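Local coordinates for protein glutathione S-transferase (Sulfitobacter, PDB 4GF0) that probably acts as a glutathione S-transferase, binding glutathione and, as its family does, conjugating it to electrophilic substrates, at residues A[4-9]-A[26-31]; A[14-19]-A[166-171]; A[47-52]-A[64-69]; A[55-60]-A[69-74]. All blocks are in the same frame, centred on the assembly; numbering follows the deposited sequence.

Contact 1 (A[4-9]-A[26-31]); sequences LTLYFT and LPYQPV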
loop_
_atom_site.group_PDB
_atom_site.type_symbol
_atom_site.label_atom_id
_atom_site.label_comp_id
_atom_site.label_asym_id
_atom_site.label_seq_id
_atom_site.Cartn_x
_atom_site.Cartn_y
_atom_site.Cartn_z
ATOM N N LEU A 4 1.635 -20.437 -10.270
ATOM C CA LEU A 4 1.707 -18.987 -10.255
ATOM C C LEU A 4 2.963 -18.533 -10.982
ATOM O O LEU A 4 4.000 -19.189 -10.894
ATOM C CB LEU A 4 1.814 -18.518 -8.808
ATOM C CG LEU A 4 0.656 -18.856 -7.878
ATOM C CD1 LEU A 4 0.967 -18.365 -6.464
ATOM C CD2 LEU A 4 -0.603 -18.209 -8.408
ATOM N N THR A 5 2.880 -17.390 -11.655
ATOM C CA THR A 5 4.045 -16.781 -12.280
ATOM C C THR A 5 4.276 -15.424 -11.646
ATOM O O THR A 5 3.375 -14.583 -11.612
ATOM C CB THR A 5 3.833 -16.600 -13.786
ATOM O OG1 THR A 5 3.490 -17.860 -14.369
ATOM C CG2 THR A 5 5.108 -16.073 -14.446
ATOM N N LEU A 6 5.486 -15.204 -11.143
ATOM C CA LEU A 6 5.794 -13.951 -10.474
ATOM C C LEU A 6 6.779 -13.170 -11.312
ATOM O O LEU A 6 7.877 -13.651 -11.578
ATOM C CB LEU A 6 6.425 -14.216 -9.112
ATOM C CG LEU A 6 6.884 -12.954 -8.376
ATOM C CD1 LEU A 6 5.679 -12.133 -7.942
ATOM C CD2 LEU A 6 7.724 -13.358 -7.162
ATOM N N TYR A 7 6.396 -11.960 -11.706
ATOM C CA TYR A 7 7.321 -11.064 -12.388
ATOM C C TYR A 7 8.068 -10.271 -11.320
ATOM O O TYR A 7 7.455 -9.637 -10.476
ATOM C CB TYR A 7 6.541 -10.133 -13.315
ATOM C CG TYR A 7 5.848 -10.902 -14.407
ATOM C CD1 TYR A 7 4.600 -11.473 -14.205
ATOM C CD2 TYR A 7 6.466 -11.093 -15.636
ATOM C CE1 TYR A 7 3.979 -12.205 -15.219
ATOM C CE2 TYR A 7 5.851 -11.808 -16.640
ATOM C CZ TYR A 7 4.617 -12.362 -16.425
ATOM O OH TYR A 7 4.017 -13.074 -17.439
ATOM N N PHE A 8 9.392 -10.326 -11.365
ATOM C CA PHE A 8 10.204 -9.767 -10.298
ATOM C C PHE A 8 11.494 -9.207 -10.863
ATOM O O PHE A 8 11.862 -9.465 -12.015
ATOM C CB PHE A 8 10.560 -10.870 -9.290
ATOM C CG PHE A 8 11.749 -11.689 -9.702
ATOM C CD1 PHE A 8 11.608 -12.720 -10.628
ATOM C CD2 PHE A 8 13.017 -11.419 -9.193
ATOM C CE1 PHE A 8 12.710 -13.471 -11.028
ATOM C CE2 PHE A 8 14.114 -12.155 -9.602
ATOM C CZ PHE A 8 13.960 -13.185 -10.516
ATOM N N THR A 9 12.209 -8.464 -10.024
ATOM C CA THR A 9 13.522 -7.956 -10.384
ATOM C C THR A 9 14.371 -8.110 -9.136
ATOM O O THR A 9 13.902 -7.781 -8.045
ATOM C CB THR A 9 13.434 -6.480 -10.780
ATOM O OG1 THR A 9 12.548 -6.343 -11.899
ATOM C CG2 THR A 9 14.815 -5.923 -11.149
ATOM N N LEU A 26 4.536 -23.254 -2.036
ATOM C CA LEU A 26 3.864 -23.386 -3.319
ATOM C C LEU A 26 4.884 -23.380 -4.449
ATOM O O LEU A 26 5.903 -22.694 -4.368
ATOM C CB LEU A 26 2.872 -22.244 -3.519
ATOM C CG LEU A 26 1.676 -22.260 -2.571
ATOM C CD1 LEU A 26 0.851 -20.998 -2.742
ATOM C CD2 LEU A 26 0.842 -23.493 -2.860
ATOM N N PRO A 27 4.626 -24.160 -5.506
ATOM C CA PRO A 27 5.504 -24.043 -6.672
ATOM C C PRO A 27 5.143 -22.764 -7.420
ATOM O O PRO A 27 3.986 -22.346 -7.412
ATOM C CB PRO A 27 5.153 -25.280 -7.506
ATOM C CG PRO A 27 3.726 -25.584 -7.141
ATOM C CD PRO A 27 3.562 -25.162 -5.691
ATOM N N TYR A 28 6.130 -22.111 -8.020
ATOM C CA TYR A 28 5.859 -20.929 -8.812
ATOM C C TYR A 28 6.967 -20.768 -9.825
ATOM O O TYR A 28 8.028 -21.396 -9.713
ATOM C CB TYR A 28 5.733 -19.657 -7.946
ATOM C CG TYR A 28 7.016 -19.207 -7.271
ATOM C CD1 TYR A 28 7.588 -19.948 -6.244
ATOM C CD2 TYR A 28 7.635 -18.025 -7.638
ATOM C CE1 TYR A 28 8.754 -19.520 -5.614
ATOM C CE2 TYR A 28 8.790 -17.594 -7.008
ATOM C CZ TYR A 28 9.342 -18.344 -6.007
ATOM O OH TYR A 28 10.497 -17.913 -5.389
ATOM N N GLN A 29 6.690 -19.926 -10.810
ATOM C CA GLN A 29 7.603 -19.651 -11.903
ATOM C C GLN A 29 8.003 -18.189 -11.826
ATOM O O GLN A 29 7.177 -17.308 -12.070
ATOM C CB GLN A 29 6.891 -19.891 -13.233
ATOM C CG GLN A 29 6.362 -21.297 -13.430
ATOM C CD GLN A 29 7.370 -22.206 -14.091
ATOM O OE1 GLN A 29 8.558 -21.890 -14.158
ATOM N NE2 GLN A 29 6.899 -23.341 -14.596
ATOM N N PRO A 30 9.270 -17.926 -11.479
ATOM C CA PRO A 30 9.771 -16.544 -11.452
ATOM C C PRO A 30 10.173 -16.062 -12.852
ATOM O O PRO A 30 10.840 -16.798 -13.589
ATOM C CB PRO A 30 11.024 -16.636 -10.571
ATOM C CG PRO A 30 11.025 -18.031 -9.985
ATOM C CD PRO A 30 10.237 -18.883 -10.920
ATOM N N VAL A 31 9.767 -14.847 -13.211
ATOM C CA VAL A 31 10.181 -14.238 -14.466
ATOM C C VAL A 31 10.905 -12.949 -14.168
ATOM O O VAL A 31 10.326 -12.028 -13.590
ATOM C CB VAL A 31 8.985 -13.918 -15.371
ATOM C CG1 VAL A 31 9.454 -13.176 -16.632
ATOM C CG2 VAL A 31 8.251 -15.185 -15.732
HETATM O O HOH W 1 1.417 -22.572 -7.586
#

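Contact 2 (A[14-19]-A[166-171]); sequences SVAVAI and LFVVCN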
loop_
_atom_site.group_PDB
_atom_site.type_symbol
_atom_site.label_atom_id
_atom_site.label_comp_id
_atom_site.label_asym_id
_atom_site.label_seq_id
_atom_site.Cartn_x
_atom_site.Cartn_y
_atom_site.Cartn_z
ATOM N N SER A 14 9.446 -6.794 -5.173
ATOM C CA SER A 14 8.842 -8.024 -5.692
ATOM C C SER A 14 9.366 -9.258 -4.973
ATOM O O SER A 14 8.682 -10.288 -4.919
ATOM C CB SER A 14 9.109 -8.171 -7.195
ATOM O OG SER A 14 10.502 -8.092 -7.491
ATOM N N VAL A 15 10.582 -9.175 -4.437
ATOM C CA VAL A 15 11.181 -10.321 -3.763
ATOM C C VAL A 15 10.398 -10.700 -2.499
ATOM O O VAL A 15 10.403 -11.864 -2.086
ATOM C CB VAL A 15 12.686 -10.085 -3.463
ATOM C CG1 VAL A 15 13.313 -11.300 -2.810
ATOM C CG2 VAL A 15 13.434 -9.758 -4.762
ATOM N N ALA A 16 9.708 -9.730 -1.900
ATOM C CA ALA A 16 8.882 -10.016 -0.726
ATOM C C ALA A 16 7.809 -11.043 -1.068
ATOM O O ALA A 16 7.476 -11.909 -0.258
ATOM C CB ALA A 16 8.238 -8.737 -0.178
ATOM N N VAL A 17 7.258 -10.947 -2.271
ATOM C CA VAL A 17 6.206 -11.869 -2.668
ATOM C C VAL A 17 6.809 -13.257 -2.873
ATOM O O VAL A 17 6.226 -14.264 -2.469
ATOM C CB VAL A 17 5.476 -11.367 -3.933
ATOM C CG1 VAL A 17 4.367 -12.348 -4.341
ATOM C CG2 VAL A 17 4.880 -9.979 -3.682
ATOM N N ALA A 18 7.992 -13.317 -3.480
ATOM C CA ALA A 18 8.657 -14.605 -3.673
ATOM C C ALA A 18 8.912 -15.294 -2.333
ATOM O O ALA A 18 8.683 -16.499 -2.179
ATOM C CB ALA A 18 9.953 -14.421 -4.430
ATOM N N ILE A 19 9.362 -14.519 -1.359
ATOM C CA ILE A 19 9.607 -15.057 -0.027
ATOM C C ILE A 19 8.325 -15.652 0.552
ATOM O O ILE A 19 8.345 -16.747 1.112
ATOM C CB ILE A 19 10.168 -13.983 0.893
ATOM C CG1 ILE A 19 11.587 -13.645 0.432
ATOM C CG2 ILE A 19 10.198 -14.471 2.358
ATOM C CD1 ILE A 19 12.175 -12.376 1.093
ATOM N N LEU A 166 8.909 -6.296 5.306
ATOM C CA LEU A 166 9.856 -5.475 6.069
ATOM C C LEU A 166 11.289 -5.854 5.743
ATOM O O LEU A 166 12.156 -4.994 5.640
ATOM C CB LEU A 166 9.607 -5.618 7.573
ATOM C CG LEU A 166 10.529 -4.786 8.465
ATOM C CD1 LEU A 166 10.302 -3.296 8.217
ATOM C CD2 LEU A 166 10.274 -5.151 9.924
ATOM N N PHE A 167 11.533 -7.144 5.570
ATOM C CA PHE A 167 12.883 -7.609 5.270
ATOM C C PHE A 167 13.436 -6.990 3.984
ATOM O O PHE A 167 14.561 -6.486 3.953
ATOM C CB PHE A 167 12.889 -9.128 5.152
ATOM C CG PHE A 167 14.218 -9.691 4.757
ATOM C CD1 PHE A 167 15.291 -9.641 5.631
ATOM C CD2 PHE A 167 14.392 -10.272 3.513
ATOM C CE1 PHE A 167 16.533 -10.174 5.271
ATOM C CE2 PHE A 167 15.628 -10.800 3.144
ATOM C CZ PHE A 167 16.697 -10.748 4.025
ATOM N N VAL A 168 12.655 -7.041 2.914
ATOM C CA VAL A 168 13.138 -6.514 1.647
ATOM C C VAL A 168 13.361 -5.002 1.721
ATOM O O VAL A 168 14.333 -4.484 1.174
ATOM C CB VAL A 168 12.213 -6.906 0.469
ATOM C CG1 VAL A 168 12.663 -6.202 -0.802
ATOM C CG2 VAL A 168 12.239 -8.418 0.279
ATOM N N VAL A 169 12.496 -4.294 2.435
ATOM C CA VAL A 169 12.684 -2.855 2.602
ATOM C C VAL A 169 13.923 -2.546 3.441
ATOM O O VAL A 169 14.726 -1.681 3.080
ATOM C CB VAL A 169 11.444 -2.176 3.212
ATOM C CG1 VAL A 169 11.713 -0.682 3.458
ATOM C CG2 VAL A 169 10.229 -2.363 2.291
ATOM N N CYS A 170 14.110 -3.263 4.549
ATOM C CA CYS A 170 15.272 -2.989 5.403
ATOM C C CYS A 170 16.576 -3.367 4.714
ATOM O O CYS A 170 17.656 -2.860 5.042
ATOM C CB CYS A 170 15.141 -3.707 6.748
ATOM S SG CYS A 170 13.900 -2.970 7.805
ATOM N N ASN A 171 16.479 -4.250 3.734
ATOM C CA ASN A 171 17.640 -4.639 2.952
ATOM C C ASN A 171 18.178 -3.472 2.105
ATOM O O ASN A 171 19.309 -3.520 1.628
ATOM C CB ASN A 171 17.297 -5.844 2.072
ATOM C CG ASN A 171 18.505 -6.651 1.707
ATOM O OD1 ASN A 171 19.213 -7.157 2.578
ATOM N ND2 ASN A 171 18.754 -6.784 0.408
#

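Contact 3 (A[47-52]-A[64-69]); sequences AINPKG and ILTETG. With GSH (glutathione), chain D.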
loop_
_atom_site.group_PDB
_atom_site.type_symbol
_atom_site.label_atom_id
_atom_site.label_comp_id
_atom_site.label_asym_id
_atom_site.label_seq_id
_atom_site.Cartn_x
_atom_site.Cartn_y
_atom_site.Cartn_z
ATOM N N ALA A 47 1.795 -4.445 -21.126
ATOM C CA ALA A 47 0.602 -5.242 -21.408
ATOM C C ALA A 47 0.289 -6.155 -20.226
ATOM O O ALA A 47 -0.845 -6.601 -20.046
ATOM C CB ALA A 47 0.782 -6.064 -22.687
ATOM N N ILE A 48 1.302 -6.430 -19.411
ATOM C CA ILE A 48 1.109 -7.246 -18.220
ATOM C C ILE A 48 0.738 -6.356 -17.045
ATOM O O ILE A 48 -0.266 -6.581 -16.378
ATOM C CB ILE A 48 2.370 -8.072 -17.898
ATOM C CG1 ILE A 48 2.614 -9.081 -19.026
ATOM C CG2 ILE A 48 2.228 -8.787 -16.547
ATOM C CD1 ILE A 48 3.900 -9.869 -18.890
ATOM N N ASN A 49 1.555 -5.337 -16.798
ATOM C CA ASN A 49 1.259 -4.350 -15.769
ATOM C C ASN A 49 1.410 -2.944 -16.323
ATOM O O ASN A 49 2.533 -2.452 -16.473
ATOM C CB ASN A 49 2.173 -4.517 -14.555
ATOM C CG ASN A 49 1.870 -3.499 -13.467
ATOM O OD1 ASN A 49 0.842 -2.809 -13.521
ATOM N ND2 ASN A 49 2.747 -3.411 -12.465
ATOM N N PRO A 50 0.278 -2.289 -16.633
ATOM C CA PRO A 50 0.306 -0.939 -17.212
ATOM C C PRO A 50 1.028 0.081 -16.327
ATOM O O PRO A 50 1.441 1.123 -16.833
ATOM C CB PRO A 50 -1.178 -0.578 -17.322
ATOM C CG PRO A 50 -1.885 -1.887 -17.411
ATOM C CD PRO A 50 -1.092 -2.832 -16.557
ATOM N N LYS A 51 1.170 -0.204 -15.032
ATOM C CA LYS A 51 1.895 0.702 -14.138
ATOM C C LYS A 51 3.411 0.605 -14.309
ATOM O O LYS A 51 4.149 1.471 -13.833
ATOM C CB LYS A 51 1.491 0.456 -12.677
ATOM C CG LYS A 51 0.056 0.870 -12.389
ATOM C CD LYS A 51 -0.370 0.505 -10.975
ATOM C CE LYS A 51 -0.671 -0.979 -10.857
ATOM N NZ LYS A 51 -1.228 -1.278 -9.495
ATOM N N GLY A 52 3.871 -0.450 -14.977
ATOM C CA GLY A 52 5.283 -0.587 -15.301
ATOM C C GLY A 52 6.143 -0.858 -14.081
ATOM O O GLY A 52 7.284 -0.388 -14.005
ATOM N N ILE A 64 -3.955 -11.100 -13.947
ATOM C CA ILE A 64 -2.758 -10.449 -13.410
ATOM C C ILE A 64 -3.134 -9.630 -12.181
ATOM O O ILE A 64 -4.061 -8.813 -12.235
ATOM C CB ILE A 64 -2.105 -9.484 -14.440
ATOM C CG1 ILE A 64 -1.798 -10.202 -15.762
ATOM C CG2 ILE A 64 -0.849 -8.823 -13.848
ATOM C CD1 ILE A 64 -0.674 -11.224 -15.675
ATOM N N LEU A 65 -2.414 -9.846 -11.083
ATOM C CA LEU A 65 -2.555 -9.026 -9.880
ATOM C C LEU A 65 -1.313 -8.162 -9.688
ATOM O O LEU A 65 -0.198 -8.564 -10.033
ATOM C CB LEU A 65 -2.736 -9.912 -8.649
ATOM C CG LEU A 65 -3.939 -10.860 -8.666
ATOM C CD1 LEU A 65 -3.864 -11.779 -7.434
ATOM C CD2 LEU A 65 -5.230 -10.063 -8.660
ATOM N N THR A 66 -1.512 -6.971 -9.139
ATOM C CA THR A 66 -0.400 -6.080 -8.807
ATOM C C THR A 66 -0.531 -5.562 -7.386
ATOM O O THR A 66 -1.595 -5.706 -6.769
ATOM C CB THR A 66 -0.337 -4.854 -9.732
ATOM O OG1 THR A 66 -1.540 -4.085 -9.589
ATOM C CG2 THR A 66 -0.175 -5.286 -11.190
ATOM N N GLU A 67 0.550 -4.919 -6.926
ATOM C CA GLU A 67 0.719 -4.298 -5.594
ATOM C C GLU A 67 1.165 -5.305 -4.549
ATOM O O GLU A 67 0.414 -6.200 -4.161
ATOM C CB GLU A 67 -0.512 -3.521 -5.107
ATOM C CG GLU A 67 -0.938 -2.375 -6.028
ATOM C CD GLU A 67 0.056 -1.221 -6.060
ATOM O OE1 GLU A 67 0.829 -1.046 -5.087
ATOM O OE2 GLU A 67 0.053 -0.473 -7.062
ATOM N N THR A 68 2.399 -5.138 -4.093
ATOM C CA THR A 68 3.012 -6.089 -3.176
ATOM C C THR A 68 2.082 -6.521 -2.036
ATOM O O THR A 68 1.904 -7.717 -1.794
ATOM C CB THR A 68 4.306 -5.495 -2.612
ATOM O OG1 THR A 68 5.201 -5.229 -3.701
ATOM C CG2 THR A 68 4.985 -6.466 -1.638
ATOM N N GLY A 69 1.470 -5.565 -1.344
ATOM C CA GLY A 69 0.663 -5.912 -0.183
ATOM C C GLY A 69 -0.534 -6.769 -0.549
ATOM O O GLY A 69 -0.934 -7.661 0.208
HETATM N N1 GSH D . 3.290 0.227 -4.826
HETATM C CA1 GSH D . 4.013 -0.758 -5.598
HETATM C C1 GSH D . 4.038 -2.061 -4.865
HETATM O O11 GSH D . 3.988 -3.149 -5.501
HETATM O O12 GSH D . 4.136 -2.077 -3.608
HETATM C CB1 GSH D . 5.441 -0.311 -5.806
HETATM C CG1 GSH D . 5.999 -1.106 -6.988
HETATM C CD1 GSH D . 7.345 -0.505 -7.410
HETATM O OE1 GSH D . 7.496 0.715 -7.491
HETATM N N2 GSH D . 8.450 -1.407 -7.713
HETATM C CA2 GSH D . 9.721 -0.859 -8.123
HETATM C C2 GSH D . 9.702 -0.745 -9.624
HETATM O O2 GSH D . 9.046 -1.524 -10.303
HETATM C CB2 GSH D . 10.848 -1.749 -7.707
HETATM S SG2 GSH D . 10.985 -1.760 -5.927
HETATM N N3 GSH D . 10.448 0.304 -10.306
HETATM C CA3 GSH D . 10.401 0.360 -11.762
HETATM C C3 GSH D . 10.332 1.784 -12.257
HETATM O O31 GSH D . 9.986 2.715 -11.475
HETATM O O32 GSH D . 10.603 2.047 -13.472
#

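Contact 4 (A[55-60]-A[69-74]); sequences PALRLE and GALLDY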
loop_
_atom_site.group_PDB
_atom_site.type_symbol
_atom_site.label_atom_id
_atom_site.label_comp_id
_atom_site.label_asym_id
_atom_site.label_seq_id
_atom_site.Cartn_x
_atom_site.Cartn_y
_atom_site.Cartn_z
ATOM N N PRO A 55 6.265 -6.023 -8.190
ATOM C CA PRO A 55 5.816 -7.317 -8.721
ATOM C C PRO A 55 4.521 -7.270 -9.518
ATOM O O PRO A 55 3.710 -6.350 -9.367
ATOM C CB PRO A 55 5.568 -8.129 -7.451
ATOM C CG PRO A 55 5.095 -7.072 -6.455
ATOM C CD PRO A 55 5.979 -5.895 -6.748
ATOM N N ALA A 56 4.329 -8.297 -10.344
ATOM C CA ALA A 56 3.007 -8.633 -10.854
ATOM C C ALA A 56 2.912 -10.139 -10.722
ATOM O O ALA A 56 3.923 -10.847 -10.805
ATOM C CB ALA A 56 2.847 -8.197 -12.317
ATOM N N LEU A 57 1.702 -10.636 -10.514
ATOM C CA LEU A 57 1.506 -12.069 -10.345
ATOM C C LEU A 57 0.463 -12.548 -11.331
ATOM O O LEU A 57 -0.634 -11.991 -11.398
ATOM C CB LEU A 57 1.032 -12.360 -8.916
ATOM C CG LEU A 57 0.972 -13.829 -8.490
ATOM C CD1 LEU A 57 2.398 -14.389 -8.309
ATOM C CD2 LEU A 57 0.155 -13.949 -7.201
ATOM N N ARG A 58 0.796 -13.582 -12.100
ATOM C CA ARG A 58 -0.181 -14.160 -12.997
ATOM C C ARG A 58 -0.773 -15.398 -12.348
ATOM O O ARG A 58 -0.047 -16.324 -11.956
ATOM C CB ARG A 58 0.453 -14.540 -14.341
ATOM C CG ARG A 58 -0.541 -15.183 -15.298
ATOM C CD ARG A 58 0.133 -15.710 -16.561
ATOM N NE ARG A 58 0.850 -14.644 -17.251
ATOM C CZ ARG A 58 0.269 -13.729 -18.022
ATOM N NH1 ARG A 58 -1.047 -13.749 -18.207
ATOM N NH2 ARG A 58 1.004 -12.789 -18.607
ATOM N N LEU A 59 -2.095 -15.420 -12.244
ATOM C CA LEU A 59 -2.779 -16.534 -11.586
ATOM C C LEU A 59 -2.985 -17.680 -12.559
ATOM O O LEU A 59 -2.685 -17.556 -13.750
ATOM C CB LEU A 59 -4.124 -16.072 -11.023
ATOM C CG LEU A 59 -4.044 -14.895 -10.053
ATOM C CD1 LEU A 59 -5.427 -14.639 -9.444
ATOM C CD2 LEU A 59 -2.989 -15.124 -8.965
ATOM N N GLU A 60 -3.503 -18.796 -12.052
ATOM C CA GLU A 60 -3.699 -19.986 -12.867
ATOM C C GLU A 60 -4.673 -19.745 -14.012
ATOM O O GLU A 60 -4.600 -20.423 -15.041
ATOM C CB GLU A 60 -4.167 -21.165 -12.002
ATOM C CG GLU A 60 -3.157 -21.606 -10.943
ATOM C CD GLU A 60 -3.797 -22.480 -9.870
ATOM O OE1 GLU A 60 -4.976 -22.222 -9.538
ATOM O OE2 GLU A 60 -3.133 -23.422 -9.366
ATOM N N GLY A 69 1.470 -5.565 -1.344
ATOM C CA GLY A 69 0.663 -5.912 -0.183
ATOM C C GLY A 69 -0.534 -6.769 -0.549
ATOM O O GLY A 69 -0.934 -7.661 0.208
ATOM N N ALA A 70 -1.124 -6.494 -1.710
ATOM C CA ALA A 70 -2.267 -7.269 -2.186
ATOM C C ALA A 70 -1.830 -8.684 -2.541
ATOM O O ALA A 70 -2.530 -9.660 -2.247
ATOM C CB ALA A 70 -2.916 -6.578 -3.402
ATOM N N LEU A 71 -0.659 -8.806 -3.159
ATOM C CA LEU A 71 -0.141 -10.126 -3.532
ATOM C C LEU A 71 0.198 -10.952 -2.305
ATOM O O LEU A 71 0.031 -12.159 -2.305
ATOM C CB LEU A 71 1.125 -9.985 -4.377
ATOM C CG LEU A 71 0.974 -9.246 -5.707
ATOM C CD1 LEU A 71 2.201 -9.440 -6.592
ATOM C CD2 LEU A 71 -0.248 -9.732 -6.398
ATOM N N LEU A 72 0.723 -10.302 -1.272
ATOM C CA LEU A 72 1.039 -11.010 -0.026
ATOM C C LEU A 72 -0.236 -11.563 0.619
ATOM O O LEU A 72 -0.298 -12.737 1.011
ATOM C CB LEU A 72 1.789 -10.084 0.942
ATOM C CG LEU A 72 3.236 -9.738 0.573
ATOM C CD1 LEU A 72 3.781 -8.613 1.490
ATOM C CD2 LEU A 72 4.102 -10.976 0.685
ATOM N N ASP A 73 -1.273 -10.742 0.728
ATOM C CA ASP A 73 -2.544 -11.244 1.258
ATOM C C ASP A 73 -3.130 -12.345 0.373
ATOM O O ASP A 73 -3.747 -13.284 0.870
ATOM C CB ASP A 73 -3.557 -10.100 1.474
ATOM C CG ASP A 73 -3.772 -9.788 2.945
ATOM O OD1 ASP A 73 -3.989 -10.741 3.728
ATOM O OD2 ASP A 73 -3.706 -8.598 3.329
ATOM N N TYR A 74 -2.931 -12.246 -0.938
ATOM C CA TYR A 74 -3.404 -13.299 -1.835
ATOM C C TYR A 74 -2.715 -14.644 -1.558
ATOM O O TYR A 74 -3.369 -15.696 -1.461
ATOM C CB TYR A 74 -3.241 -12.895 -3.314
ATOM C CG TYR A 74 -3.758 -13.987 -4.219
ATOM C CD1 TYR A 74 -5.112 -14.117 -4.463
ATOM C CD2 TYR A 74 -2.895 -14.905 -4.799
ATOM C CE1 TYR A 74 -5.604 -15.138 -5.271
ATOM C CE2 TYR A 74 -3.382 -15.940 -5.598
ATOM C CZ TYR A 74 -4.726 -16.038 -5.832
ATOM O OH TYR A 74 -5.222 -17.061 -6.613
HETATM O O HOH W 2 -4.816 -19.183 -9.315
#

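Contact 1 (A[4-9]-A[26-31])
The aromatic rings of Phe8 and Tyr7 lean on the neighbouring strand from the two faces of the sheet. The Phe8 ring meets Pro30 obliquely, CE1 to Pro30 CB 3.6 Å, while Leu6 O and Val31 N lie at its edge, in plane. Its CG sits between the backbone N and the carbonyl carbon (chi1 83°), on the side of strand 28-32; ring atom CD1 lies 3.3 Å from Val31 O, oblique to the ring. An alanine here would probably leave Pro30 CB and the Val31 backbone without their aromatic partner. Leu6 CB approaches the Tyr28 ring obliquely, 4.3 Å from Tyr28 CD2. On the other face Tyr7 and Val31 lie side by side, pointing the same way, CD2 to Val31 CG1 3.8 Å and oblique to the ring. Beside them Thr5 CG2 meets Val31 CG2 at 3.5 Å. Between the faces runs a parallel ladder: Leu4 O accepts from Gln29 N, Leu6 gives its N-H to Gln29 O at 2.9 Å and takes one from Val31 N, and Phe8 N closes the series on Val31 O at 3.0 Å. The strands are inclined at 23°. Helix 14-23 links them in a beta-alpha-beta crossover and packs on the Leu6 and Tyr28 face: both touch Ala18, and Tyr28 OH is hydrogen-bonded to Glu22. Strand 4-8 also pairs with strand 56-58.

Contact 2 (A[14-19]-A[166-171])
Val168 is the bump of this helix-helix contact, and the hollow it enters is bounded by Val15, Ala16 and Ile19. A single methyl, CG2, does the filling. It rests against the backbone of the facing helix, 3.6 Å from Ala16 N, where the small alanine side chain lets it come close. Ala16 CB borders the methyl at 4.0 Å and Val15 CB at 4.1 Å, while Ile19 CD1 forms the third wall, one helical turn on from Val15. With Val168 CG1 anti to the backbone N (chi1 173°), CG2 stands anti to the carbonyl carbon and is the branch presented to the hollow. Ile19 makes the return bump. Its chain slides past Val168 in the opposite direction and crosses Phe167 at about a right angle, CD1 lying 3.9 Å from Phe167 CD2, oblique to the ring. No hydrogen bond spans the two segments; the side chains that meet are all apolar, and all are buried. Their axes pass 8.7 Å apart with the N-to-C directions at 144°, a roughly antiparallel crossing. Helix 197-204 packs alongside, Val199 on Phe167 and Val202 on Ile19. The arrangement is that of the glutathione transferase fold, in which the first helix of the thioredoxin-like domain docks on the all-helical C-terminal domain, here with the Val168 side chain about 7 Å from bound glutathione.

Contact 3 (A[47-52]-A[64-69])
Lys51 NZ is shared by Glu67 and Thr66, which it joins to the loop before the cis-proline. It forms a salt bridge at 2.9 Å with Glu67 OE2, which offers its anti lone pair, the one away from OE1, and meets Thr66 OG1 tip to tip at 2.8 Å. The lysine chain bends at chi3 (-77°), which places CE on the side of Thr66 and Glu67. Glu67 OE1 is left to take a hydrogen bond from the glutathione amine N1 at 2.8 Å. The carboxylate thus lies between two amino groups, which would favour its charged form. Thr68 grips the ligand carboxylate oxygen O11 twice, through its backbone N (2.9 Å) and OG1 (3.0 Å). A second shell sets the loop. Asn49 OD1 accepts from Lys51 N at 3.0 Å in an Asx turn, the donor standing above the carbonyl plane, and a type I turn spans Asn49 to Gly52. Asn49 ND2 reaches on to Arg53 O. The flat amide of Asn49 also abuts Thr66 CG2, 3.5 Å from CG. Farther out Ile48 and Ile64 cross at about a right angle, CG2 to CD1 3.9 Å. Ser97 of the second subunit bonds Thr66 O. Glu67 is at the N-cap position of helix 68-78, at whose N-terminus the ligand carboxylate sits. This Glu-Thr pair is consistent with the Glu/Gln-Ser motif that holds the gamma-glutamyl group of glutathione in this family.

Contact 4 (A[55-60]-A[69-74])
In the C-terminal half of the thioredoxin-like domain, a beta-beta-alpha unit, Pro55, Leu57 and Leu59 line the side of strand 56-58 and its flanks that faces Leu71 and Tyr74 of helix 68-78. Leu71 fits its forked end against two residues: CD1 touches Pro55 CB at 3.7 Å, and CD2 lies 3.9 Å from Leu57 CB. Pro55 follows a cis peptide bond, the cis-proline hallmark of the thioredoxin fold, and borders the bound glutathione; the helix therefore packs behind a wall of the pocket. Tyr74 has CG anti to the backbone N (chi1 -179°), setting CG on the strand side. The side chain crosses Leu57 at about a right angle, CD2 to Leu57 CD2 4.0 Å, and meets Leu59 tip to tip, CE2 to Leu59 CD2 3.5 Å, both methyls oblique to the ring. An alanine in place of Tyr74 would probably open a gap beside Leu57 and Leu59 and leave their methyl ends without this partner. A water oxygen accepts from Glu60 N at 3.1 Å, donates to Glu60 OE1 and makes a weak link to Tyr74 OH. Leu65 touches Leu71 and Tyr74; Ala93 of the second subunit also packs on Tyr74.

Overall arrangement
Contacts 1, 3 and 4 belong to the N-terminal thioredoxin-like domain and reach one mixed sheet, ordered 28-32, 4-8, 56-58, 64-66. Contact 1 comes first along the chain; contacts 3 and 4 follow, their segments alternating, with centres about 9 Å apart and Gly69 in common. Contact 2 crosses contact 1 in the chain and spans contacts 3 and 4, tying helix 14-23 to the C-terminal domain; its centre lies about 14 Å from those of contacts 1 and 4. Helix 14-23 meets both Leu71 and Thr68 through Val17. Contacts 3 and 4 contribute residues to the glutathione pocket and touch the second subunit, so ligand site, domain join and dimer interface adjoin one another.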